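Local coordinates for capsid protein (PDB 7LNK), which builds, as sixty copies, the T=1 icosahedral shell of gorilla bocavirus 1, a parvovirus, which presumably encloses the viral genome, at residues Q326-T330 and P331-G335; Y379-T382 and R383-I387; V478-T481 and Y482-D485; T494-Q498 and C499-K503. All coordinates share one frame; numbering follows the deposited sequence.

Overall arrangement
All four contacts are local folds of the chain in loops or at short strand ends. Contacts 2, 3 and 4 are mostly buried, whereas contact 1 has an exposed turn. Contacts 2 and 4 lie closest together, with centres about 9 Å apart, and their backbones are probably hydrogen-bonded to each other. Contact 1 reaches both through the Trp-327 ring, and contact 3 reaches them through Tyr-482. The chemistry differs with place: a carboxylate and a phenol bind backbone groups in contact 1, an imidazole lies against the main chain in contact 2, contact 3 is a turn at a subunit interface, and contact 4 combines apolar packing with backbone bonds.

Contact 1. Residues Q326-T330 and P331-G335; sequences QWYQT and PEDTG
The phenol ring of Tyr-328 has the backbone carbonyl of Asp-333 on one face, with Asp-333 O 3.7 Å above the ring plane and over its centre. At the ring's edge, in the plane, sits the carbonyl of Gly-335: Tyr-328 OH donates to Gly-335 O at 2.7 Å, meeting a lone pair in the carbonyl plane. Asp-333 CB lies above the same face as Asp-333 O, displaced toward the rim, 3.4 Å from Tyr-328 CD1. The two side chains run past each other in opposite directions, with ring and carboxylate planes 62° apart. With CG of Tyr-328 anti to its carbonyl carbon (chi1 -66°), the ring extends along residues 333-335, while the Asp-333 carboxylate reaches back to the start of the turn. There Asp-333 OD2 accepts Thr-330 N at 3.0 Å, from well above the carboxylate plane (59° out of it), and a weak bond from Gln-329 N. The side chain of Thr-330 crosses that of Asp-333 at about a right angle, bringing Thr-330 OG1 to 2.7 Å from Asp-333 OD1. Thr-330 to Asp-333 form a type I beta turn, closed by Asp-333 N to Thr-330 O at 3.2 Å, so the same two residues are tied through backbone and carboxylate. Pro-331 and Glu-332 occupy its exposed corner. Arg-255 of a neighbouring subunit binds the carbonyl oxygens of both Thr-330 and Asp-333, and Val-240 of that subunit packs on Tyr-328. The whole forms the first half of the loop of a beta hairpin, leading from strand 326-328 toward its antiparallel partner 339-341, where Asn-339 touches Tyr-328.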
loop_
_atom_site.group_PDB
_atom_site.type_symbol
_atom_site.label_atom_id
_atom_site.label_comp_id
_atom_site.label_asym_id
_atom_site.label_seq_id
_atom_site.Cartn_x
_atom_site.Cartn_y
_atom_site.Cartn_z
ATOM N N GLN A 326 -67.378 36.830 -86.197
ATOM C CA GLN A 326 -67.706 35.862 -87.228
ATOM C C GLN A 326 -66.418 35.326 -87.834
ATOM O O GLN A 326 -65.455 36.071 -88.002
ATOM C CB GLN A 326 -68.590 36.511 -88.288
ATOM C CG GLN A 326 -69.190 35.574 -89.280
ATOM C CD GLN A 326 -70.174 36.280 -90.164
ATOM O OE1 GLN A 326 -70.441 37.462 -89.985
ATOM N NE2 GLN A 326 -70.741 35.558 -91.111
ATOM N N TRP A 327 -66.407 34.037 -88.165
ATOM C CA TRP A 327 -65.222 33.416 -88.733
ATOM C C TRP A 327 -65.643 32.260 -89.623
ATOM O O TRP A 327 -66.722 31.694 -89.459
ATOM C CB TRP A 327 -64.263 32.921 -87.646
ATOM C CG TRP A 327 -64.815 31.855 -86.752
ATOM C CD1 TRP A 327 -64.690 30.513 -86.913
ATOM C CD2 TRP A 327 -65.572 32.044 -85.556
ATOM N NE1 TRP A 327 -65.320 29.851 -85.897
ATOM C CE2 TRP A 327 -65.871 30.770 -85.049
ATOM C CE3 TRP A 327 -66.026 33.167 -84.866
ATOM C CZ2 TRP A 327 -66.600 30.588 -83.885
ATOM C CZ3 TRP A 327 -66.746 32.985 -83.719
ATOM C CH2 TRP A 327 -67.028 31.706 -83.236
ATOM N N TYR A 328 -64.784 31.918 -90.581
ATOM C CA TYR A 328 -64.970 30.710 -91.372
ATOM C C TYR A 328 -64.308 29.532 -90.683
ATOM O O TYR A 328 -63.244 29.666 -90.078
ATOM C CB TYR A 328 -64.419 30.818 -92.791
ATOM C CG TYR A 328 -65.127 31.798 -93.673
ATOM C CD1 TYR A 328 -66.358 31.490 -94.212
ATOM C CD2 TYR A 328 -64.515 32.968 -94.073
ATOM C CE1 TYR A 328 -67.000 32.355 -95.038
ATOM C CE2 TYR A 328 -65.149 33.838 -94.914
ATOM C CZ TYR A 328 -66.392 33.526 -95.391
ATOM O OH TYR A 328 -67.040 34.387 -96.232
ATOM N N GLN A 329 -64.953 28.375 -90.779
ATOM C CA GLN A 329 -64.502 27.228 -90.011
ATOM C C GLN A 329 -63.339 26.510 -90.690
ATOM O O GLN A 329 -62.515 25.883 -90.017
ATOM C CB GLN A 329 -65.680 26.293 -89.766
ATOM C CG GLN A 329 -65.391 25.223 -88.769
ATOM C CD GLN A 329 -65.087 25.779 -87.405
ATOM O OE1 GLN A 329 -65.900 26.473 -86.816
ATOM N NE2 GLN A 329 -63.906 25.476 -86.892
ATOM N N THR A 330 -63.243 26.590 -92.011
ATOM C CA THR A 330 -62.138 25.997 -92.747
ATOM C C THR A 330 -61.526 27.031 -93.675
ATOM O O THR A 330 -62.167 28.030 -94.013
ATOM C CB THR A 330 -62.576 24.774 -93.569
ATOM O OG1 THR A 330 -63.550 25.161 -94.539
ATOM C CG2 THR A 330 -63.167 23.715 -92.673
ATOM N N PRO A 331 -60.278 26.824 -94.101
ATOM C CA PRO A 331 -59.647 27.802 -95.001
ATOM C C PRO A 331 -60.282 27.870 -96.375
ATOM O O PRO A 331 -60.066 28.846 -97.100
ATOM C CB PRO A 331 -58.200 27.307 -95.077
ATOM C CG PRO A 331 -57.998 26.579 -93.819
ATOM C CD PRO A 331 -59.287 25.875 -93.571
ATOM N N GLU A 332 -61.045 26.858 -96.766
ATOM C CA GLU A 332 -61.666 26.844 -98.081
ATOM C C GLU A 332 -63.053 27.458 -98.085
ATOM O O GLU A 332 -63.703 27.467 -99.133
ATOM C CB GLU A 332 -61.739 25.416 -98.616
ATOM C CG GLU A 332 -60.388 24.779 -98.856
ATOM C CD GLU A 332 -59.821 24.136 -97.610
ATOM O OE1 GLU A 332 -60.472 24.214 -96.549
ATOM O OE2 GLU A 332 -58.718 23.558 -97.686
ATOM N N ASP A 333 -63.519 27.964 -96.952
ATOM C CA ASP A 333 -64.859 28.521 -96.877
ATOM C C ASP A 333 -64.891 29.926 -97.455
ATOM O O ASP A 333 -63.982 30.728 -97.233
ATOM C CB ASP A 333 -65.339 28.537 -95.432
ATOM C CG ASP A 333 -65.628 27.158 -94.900
ATOM O OD1 ASP A 333 -65.761 26.224 -95.711
ATOM O OD2 ASP A 333 -65.710 27.000 -93.669
ATOM N N THR A 334 -65.945 30.217 -98.212
ATOM C CA THR A 334 -66.137 31.523 -98.821
ATOM C C THR A 334 -67.613 31.875 -98.755
ATOM O O THR A 334 -68.477 31.000 -98.739
ATOM C CB THR A 334 -65.668 31.557 -100.283
ATOM O OG1 THR A 334 -66.369 30.561 -101.034
ATOM C CG2 THR A 334 -64.178 31.311 -100.398
ATOM N N GLY A 335 -67.893 33.170 -98.723
ATOM C CA GLY A 335 -69.275 33.606 -98.812
ATOM C C GLY A 335 -70.051 33.299 -97.550
ATOM O O GLY A 335 -69.575 33.515 -96.432
#

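Contact 2. Residues Y379-T382 and R383-I387; sequences YPIT and REHPI
In the loop between strands 375-376 and 388-390, just after an inverse gamma turn centred on Pro-380, the chain doubles back so that His-385 lies against Ile-381 and Thr-382. Ile-381 CA stands over one face of the imidazole, 3.7 Å from the centroid of the His-385 ring and only 11° off its normal, a CH-pi contact. At the ring's edge, in its plane, Thr-382 OG1 and His-385 ND1 share a hydrogen bond of 2.7 Å in which either may be the donor. It is made possible by OG1 standing between the backbone N and the carbonyl carbon of Thr-382 (chi1 60°). A face and an edge are thus both engaged by neighbouring backbone and side chain, which fixes the rotation of the imidazole. Tyr-379 meets its far rim, CE2 lying 3.2 Å from His-385 NE2. These two rings touch rim to rim with planes at 42°, neither over the face of the other. Arg-383 extends away from 379-382, between neighbouring parts of the same chain, its NH1 making a salt bridge of 3.5 Å with OE2 of Glu-384 and its NH2 binding Phe-74 O. Trp-327 and Trp-140 both meet the His-385 ring edge-to-face. Backbone bonds join Ile-381 to Val-502 and Arg-383 to Cys-499, while the Arg-383 side chain runs over Pro-76 and Trp-79 of helix 76-85.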
loop_
_atom_site.group_PDB
_atom_site.type_symbol
_atom_site.label_atom_id
_atom_site.label_comp_id
_atom_site.label_asym_id
_atom_site.label_seq_id
_atom_site.Cartn_x
_atom_site.Cartn_y
_atom_site.Cartn_z
ATOM N N TYR A 379 -65.811 38.235 -73.282
ATOM C CA TYR A 379 -66.518 37.586 -74.376
ATOM C C TYR A 379 -66.678 36.089 -74.122
ATOM O O TYR A 379 -65.761 35.454 -73.587
ATOM C CB TYR A 379 -65.762 37.799 -75.681
ATOM C CG TYR A 379 -66.485 37.233 -76.859
ATOM C CD1 TYR A 379 -67.488 37.952 -77.471
ATOM C CD2 TYR A 379 -66.218 35.962 -77.317
ATOM C CE1 TYR A 379 -68.168 37.447 -78.525
ATOM C CE2 TYR A 379 -66.902 35.444 -78.367
ATOM C CZ TYR A 379 -67.876 36.192 -78.968
ATOM O OH TYR A 379 -68.561 35.679 -80.027
ATOM N N PRO A 380 -67.804 35.490 -74.504
ATOM C CA PRO A 380 -67.980 34.039 -74.344
ATOM C C PRO A 380 -67.232 33.199 -75.368
ATOM O O PRO A 380 -67.805 32.807 -76.387
ATOM C CB PRO A 380 -69.493 33.867 -74.488
ATOM C CG PRO A 380 -69.904 35.004 -75.332
ATOM C CD PRO A 380 -69.052 36.145 -74.920
ATOM N N ILE A 381 -65.953 32.924 -75.111
ATOM C CA ILE A 381 -65.125 32.209 -76.075
ATOM C C ILE A 381 -65.650 30.796 -76.293
ATOM O O ILE A 381 -66.324 30.209 -75.447
ATOM C CB ILE A 381 -63.666 32.171 -75.606
ATOM C CG1 ILE A 381 -63.583 31.396 -74.301
ATOM C CG2 ILE A 381 -63.156 33.562 -75.415
ATOM C CD1 ILE A 381 -62.225 31.078 -73.871
ATOM N N THR A 382 -65.313 30.240 -77.452
ATOM C CA THR A 382 -65.704 28.905 -77.876
ATOM C C THR A 382 -64.464 28.041 -78.025
ATOM O O THR A 382 -63.342 28.467 -77.757
ATOM C CB THR A 382 -66.462 28.920 -79.206
ATOM O OG1 THR A 382 -65.632 29.488 -80.221
ATOM C CG2 THR A 382 -67.718 29.717 -79.093
ATOM N N ARG A 383 -64.685 26.806 -78.467
ATOM C CA ARG A 383 -63.570 25.910 -78.724
ATOM C C ARG A 383 -62.723 26.411 -79.881
ATOM O O ARG A 383 -61.519 26.144 -79.932
ATOM C CB ARG A 383 -64.086 24.502 -78.986
ATOM C CG ARG A 383 -63.010 23.504 -79.286
ATOM C CD ARG A 383 -63.582 22.127 -79.463
ATOM N NE ARG A 383 -62.559 21.181 -79.865
ATOM C CZ ARG A 383 -62.250 20.931 -81.128
ATOM N NH1 ARG A 383 -62.907 21.536 -82.100
ATOM N NH2 ARG A 383 -61.301 20.061 -81.420
ATOM N N GLU A 384 -63.314 27.152 -80.815
ATOM C CA GLU A 384 -62.475 27.902 -81.741
ATOM C C GLU A 384 -62.467 29.368 -81.327
ATOM O O GLU A 384 -63.359 30.154 -81.628
ATOM C CB GLU A 384 -62.998 27.745 -83.163
ATOM C CG GLU A 384 -63.006 26.321 -83.669
ATOM C CD GLU A 384 -64.245 25.582 -83.236
ATOM O OE1 GLU A 384 -65.072 26.199 -82.538
ATOM O OE2 GLU A 384 -64.379 24.384 -83.555
ATOM N N HIS A 385 -61.393 29.716 -80.641
ATOM C CA HIS A 385 -60.921 31.050 -80.347
ATOM C C HIS A 385 -59.418 30.998 -80.186
ATOM O O HIS A 385 -58.868 29.965 -79.794
ATOM C CB HIS A 385 -61.565 31.655 -79.092
ATOM C CG HIS A 385 -62.895 32.281 -79.343
ATOM N ND1 HIS A 385 -64.045 31.553 -79.533
ATOM C CD2 HIS A 385 -63.258 33.581 -79.403
ATOM C CE1 HIS A 385 -65.056 32.378 -79.730
ATOM N NE2 HIS A 385 -64.605 33.614 -79.651
ATOM N N PRO A 386 -58.734 32.097 -80.459
ATOM C CA PRO A 386 -57.372 32.251 -79.959
ATOM C C PRO A 386 -57.377 32.161 -78.443
ATOM O O PRO A 386 -58.276 32.682 -77.783
ATOM C CB PRO A 386 -56.986 33.649 -80.435
ATOM C CG PRO A 386 -57.834 33.864 -81.611
ATOM C CD PRO A 386 -59.127 33.199 -81.344
ATOM N N ILE A 387 -56.383 31.479 -77.891
ATOM C CA ILE A 387 -56.273 31.426 -76.442
ATOM C C ILE A 387 -55.708 32.738 -75.919
ATOM O O ILE A 387 -56.235 33.329 -74.972
ATOM C CB ILE A 387 -55.404 30.235 -76.013
ATOM C CG1 ILE A 387 -56.010 28.934 -76.499
ATOM C CG2 ILE A 387 -55.292 30.192 -74.511
ATOM C CD1 ILE A 387 -55.093 27.775 -76.338
#

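Contact 3. Residues V478-T481 and Y482-D485; sequences VSPT and YHVD
Thr-481 and Tyr-482 lie side by side and point the same way, with Thr-481 CG2 3.4 Å from Tyr-482 CD2. The methyl gets there because CG2 of Thr-481 is trans to the backbone N and lies beside the carbonyl carbon, next to the following residue. OG1 is turned the other way and bonds Ser-471 O. Tyr-482 has its CG opposite the carbonyl carbon (chi1 -62°), and its ring extends away from the turn, where OH hydrogen-bonds Gln-498 O. Its backbone takes a positive phi of 62° as the third residue of a type II beta turn running from Pro-480 to His-483. The turn's own bond, His-483 N to Pro-480 O, is 3.2 Å long but bent (N-H...O 123°), hence weak. Pro-480 and His-483 point the same way, Pro-480 CG being 4.0 Å from His-483 CB. Where the arms leave the turn, Ser-479 OG lies 3.7 Å from Asp-485 CA, and Asp-485 OD2 is held by Thr-475 N. Phe-190 of a neighbouring subunit meets the His-483 ring with the planes nearly perpendicular, and Met-188 of the same subunit packs on Pro-480. The turn starts in the short, weakly bonded strand 479-480, which pairs antiparallel with strand 472-473.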
loop_
_atom_site.group_PDB
_atom_site.type_symbol
_atom_site.label_atom_id
_atom_site.label_comp_id
_atom_site.label_asym_id
_atom_site.label_seq_id
_atom_site.Cartn_x
_atom_site.Cartn_y
_atom_site.Cartn_z
ATOM N N VAL A 478 -75.458 11.995 -93.835
ATOM C CA VAL A 478 -75.640 11.122 -92.688
ATOM C C VAL A 478 -74.632 11.401 -91.576
ATOM O O VAL A 478 -74.698 10.773 -90.515
ATOM C CB VAL A 478 -75.607 9.648 -93.147
ATOM C CG1 VAL A 478 -74.223 9.251 -93.611
ATOM C CG2 VAL A 478 -76.187 8.716 -92.099
ATOM N N SER A 479 -73.721 12.334 -91.776
ATOM C CA SER A 479 -72.636 12.454 -90.811
ATOM C C SER A 479 -72.921 13.559 -89.815
ATOM O O SER A 479 -73.184 14.702 -90.204
ATOM C CB SER A 479 -71.314 12.726 -91.516
ATOM O OG SER A 479 -70.950 11.645 -92.349
ATOM N N PRO A 480 -72.896 13.246 -88.534
ATOM C CA PRO A 480 -73.098 14.263 -87.509
ATOM C C PRO A 480 -71.862 15.129 -87.299
ATOM O O PRO A 480 -70.753 14.800 -87.714
ATOM C CB PRO A 480 -73.411 13.422 -86.276
ATOM C CG PRO A 480 -72.675 12.156 -86.517
ATOM C CD PRO A 480 -72.750 11.899 -87.966
ATOM N N THR A 481 -72.084 16.266 -86.644
ATOM C CA THR A 481 -71.029 17.246 -86.422
ATOM C C THR A 481 -69.864 16.630 -85.661
ATOM O O THR A 481 -70.047 15.755 -84.814
ATOM C CB THR A 481 -71.594 18.441 -85.650
ATOM O OG1 THR A 481 -72.672 19.018 -86.389
ATOM C CG2 THR A 481 -70.552 19.505 -85.456
ATOM N N TYR A 482 -68.657 17.100 -85.979
ATOM C CA TYR A 482 -67.399 16.642 -85.394
ATOM C C TYR A 482 -67.130 15.176 -85.684
ATOM O O TYR A 482 -66.444 14.506 -84.916
ATOM C CB TYR A 482 -67.321 16.874 -83.883
ATOM C CG TYR A 482 -67.388 18.315 -83.452
ATOM C CD1 TYR A 482 -66.296 19.145 -83.589
ATOM C CD2 TYR A 482 -68.498 18.808 -82.799
ATOM C CE1 TYR A 482 -66.336 20.437 -83.172
ATOM C CE2 TYR A 482 -68.545 20.103 -82.372
ATOM C CZ TYR A 482 -67.459 20.915 -82.559
ATOM O OH TYR A 482 -67.494 22.217 -82.135
ATOM N N HIS A 483 -67.656 14.664 -86.783
ATOM C CA HIS A 483 -67.412 13.292 -87.182
ATOM C C HIS A 483 -66.864 13.326 -88.597
ATOM O O HIS A 483 -67.039 14.310 -89.314
ATOM C CB HIS A 483 -68.689 12.465 -87.124
ATOM C CG HIS A 483 -68.458 10.996 -87.243
ATOM N ND1 HIS A 483 -67.804 10.274 -86.274
ATOM C CD2 HIS A 483 -68.758 10.118 -88.226
ATOM C CE1 HIS A 483 -67.730 9.009 -86.639
ATOM N NE2 HIS A 483 -68.298 8.888 -87.823
ATOM N N VAL A 484 -66.156 12.271 -88.990
ATOM C CA VAL A 484 -65.651 12.209 -90.355
ATOM C C VAL A 484 -66.733 11.726 -91.311
ATOM O O VAL A 484 -67.681 11.031 -90.930
ATOM C CB VAL A 484 -64.391 11.336 -90.447
ATOM C CG1 VAL A 484 -63.270 11.994 -89.694
ATOM C CG2 VAL A 484 -64.667 9.964 -89.897
ATOM N N ASP A 485 -66.581 12.105 -92.570
ATOM C CA ASP A 485 -67.477 11.786 -93.664
ATOM C C ASP A 485 -66.973 10.548 -94.409
ATOM O O ASP A 485 -65.952 9.954 -94.062
ATOM C CB ASP A 485 -67.570 13.000 -94.587
ATOM C CG ASP A 485 -68.585 12.847 -95.669
ATOM O OD1 ASP A 485 -69.285 11.816 -95.698
ATOM O OD2 ASP A 485 -68.678 13.764 -96.506
#

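Contact 4. Residues T494-Q498 and C499-K503; sequences TTFDQ and CMPVK
Phe-496 and Pro-501 form the tightly packed side of this turn: Phe-496 CE2 lies 3.6 Å from Pro-501 CG, and CE2 and CZ both approach Pro-501 CB. Phe-496 extends CG trans to its backbone N (chi1 179°), which carries the ring forward to the proline. Pro-501 CD also meets the backbone, 3.5 Å from Phe-496 O. The same buried side takes in Trp-327 and Ile-340, which touch both Phe-496 and Cys-499. Between Phe-496 and Pro-501 the backbone makes a type I beta turn from Asp-497 to Met-500, closed by Met-500 N to Asp-497 O at 3.0 Å. It ends a short run, 496-498, with helical backbone angles but without regular helix bonds: Cys-499 N makes weak bonds to Thr-495 O and Phe-496 O. The other side is looser. Asp-497 points away from 499-503, with a long, weak ion pair to Arg-463, and Thr-494 is exposed. Near Thr-494, the buried Gln-498 side chain grips the backbone: its OE1 accepts two donors, Thr-494 N at 2.6 Å, nearly in line with the C=O bond, and Thr-495 N at 3.2 Å from above the carbonyl plane. Its NE2 bonds Gly-469 O and Ser-471 OG.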
loop_
_atom_site.group_PDB
_atom_site.type_symbol
_atom_site.label_atom_id
_atom_site.label_comp_id
_atom_site.label_asym_id
_atom_site.label_seq_id
_atom_site.Cartn_x
_atom_site.Cartn_y
_atom_site.Cartn_z
ATOM N N THR A 494 -71.728 23.936 -87.482
ATOM C CA THR A 494 -72.442 24.894 -88.316
ATOM C C THR A 494 -72.754 26.180 -87.563
ATOM O O THR A 494 -72.730 27.268 -88.146
ATOM C CB THR A 494 -73.717 24.259 -88.858
ATOM O OG1 THR A 494 -73.370 23.145 -89.680
ATOM C CG2 THR A 494 -74.497 25.244 -89.686
ATOM N N THR A 495 -73.038 26.087 -86.271
ATOM C CA THR A 495 -73.543 27.224 -85.527
ATOM C C THR A 495 -72.702 27.471 -84.282
ATOM O O THR A 495 -71.892 26.639 -83.871
ATOM C CB THR A 495 -75.012 27.031 -85.140
ATOM O OG1 THR A 495 -75.533 28.263 -84.636
ATOM C CG2 THR A 495 -75.142 25.997 -84.069
ATOM N N PHE A 496 -72.904 28.651 -83.698
ATOM C CA PHE A 496 -72.044 29.130 -82.623
ATOM C C PHE A 496 -72.185 28.277 -81.369
ATOM O O PHE A 496 -71.228 28.125 -80.604
ATOM C CB PHE A 496 -72.379 30.590 -82.329
ATOM C CG PHE A 496 -71.581 31.194 -81.219
ATOM C CD1 PHE A 496 -70.305 31.656 -81.446
ATOM C CD2 PHE A 496 -72.116 31.327 -79.959
ATOM C CE1 PHE A 496 -69.579 32.226 -80.436
ATOM C CE2 PHE A 496 -71.391 31.892 -78.949
ATOM C CZ PHE A 496 -70.119 32.340 -79.188
ATOM N N ASP A 497 -73.372 27.718 -81.135
ATOM C CA ASP A 497 -73.566 26.897 -79.946
ATOM C C ASP A 497 -72.909 25.534 -80.100
ATOM O O ASP A 497 -72.561 24.892 -79.105
ATOM C CB ASP A 497 -75.053 26.745 -79.646
ATOM C CG ASP A 497 -75.668 28.012 -79.099
ATOM O OD1 ASP A 497 -74.914 28.900 -78.657
ATOM O OD2 ASP A 497 -76.911 28.121 -79.107
ATOM N N GLN A 498 -72.739 25.069 -81.337
ATOM C CA GLN A 498 -72.041 23.808 -81.553
ATOM C C GLN A 498 -70.559 23.945 -81.269
ATOM O O GLN A 498 -69.877 22.947 -81.021
ATOM C CB GLN A 498 -72.267 23.326 -82.977
ATOM C CG GLN A 498 -73.695 22.974 -83.252
ATOM C CD GLN A 498 -73.929 22.609 -84.683
ATOM O OE1 GLN A 498 -73.157 22.970 -85.560
ATOM N NE2 GLN A 498 -75.028 21.933 -84.939
ATOM N N CYS A 499 -70.043 25.164 -81.312
ATOM C CA CYS A 499 -68.684 25.446 -80.888
ATOM C C CYS A 499 -68.541 25.445 -79.377
ATOM O O CYS A 499 -67.421 25.578 -78.879
ATOM C CB CYS A 499 -68.231 26.781 -81.465
ATOM S SG CYS A 499 -68.131 26.792 -83.253
ATOM N N MET A 500 -69.648 25.306 -78.650
ATOM C CA MET A 500 -69.685 25.157 -77.205
ATOM C C MET A 500 -69.031 26.334 -76.497
ATOM O O MET A 500 -67.948 26.191 -75.923
ATOM C CB MET A 500 -69.013 23.846 -76.812
ATOM C CG MET A 500 -69.769 22.632 -77.282
ATOM S SD MET A 500 -68.954 21.108 -76.827
ATOM C CE MET A 500 -67.638 21.094 -78.033
ATOM N N PRO A 501 -69.652 27.507 -76.524
ATOM C CA PRO A 501 -69.077 28.665 -75.840
ATOM C C PRO A 501 -69.122 28.521 -74.329
ATOM O O PRO A 501 -69.833 27.684 -73.772
ATOM C CB PRO A 501 -69.964 29.816 -76.307
ATOM C CG PRO A 501 -71.249 29.173 -76.601
ATOM C CD PRO A 501 -70.935 27.836 -77.159
ATOM N N VAL A 502 -68.331 29.353 -73.663
ATOM C CA VAL A 502 -68.365 29.426 -72.210
ATOM C C VAL A 502 -69.408 30.457 -71.808
ATOM O O VAL A 502 -70.037 31.079 -72.669
ATOM C CB VAL A 502 -66.985 29.775 -71.628
ATOM C CG1 VAL A 502 -65.995 28.686 -71.942
ATOM C CG2 VAL A 502 -66.507 31.095 -72.166
ATOM N N LYS A 503 -69.600 30.636 -70.501
ATOM C CA LYS A 503 -70.528 31.626 -69.954
ATOM C C LYS A 503 -71.968 31.338 -70.353
ATOM O O LYS A 503 -72.794 32.243 -70.463
ATOM C CB LYS A 503 -70.115 33.036 -70.360
ATOM C CG LYS A 503 -68.791 33.370 -69.769
ATOM C CD LYS A 503 -68.255 34.684 -70.200
ATOM C CE LYS A 503 -66.935 34.847 -69.524
ATOM N NZ LYS A 503 -66.242 36.083 -69.880
#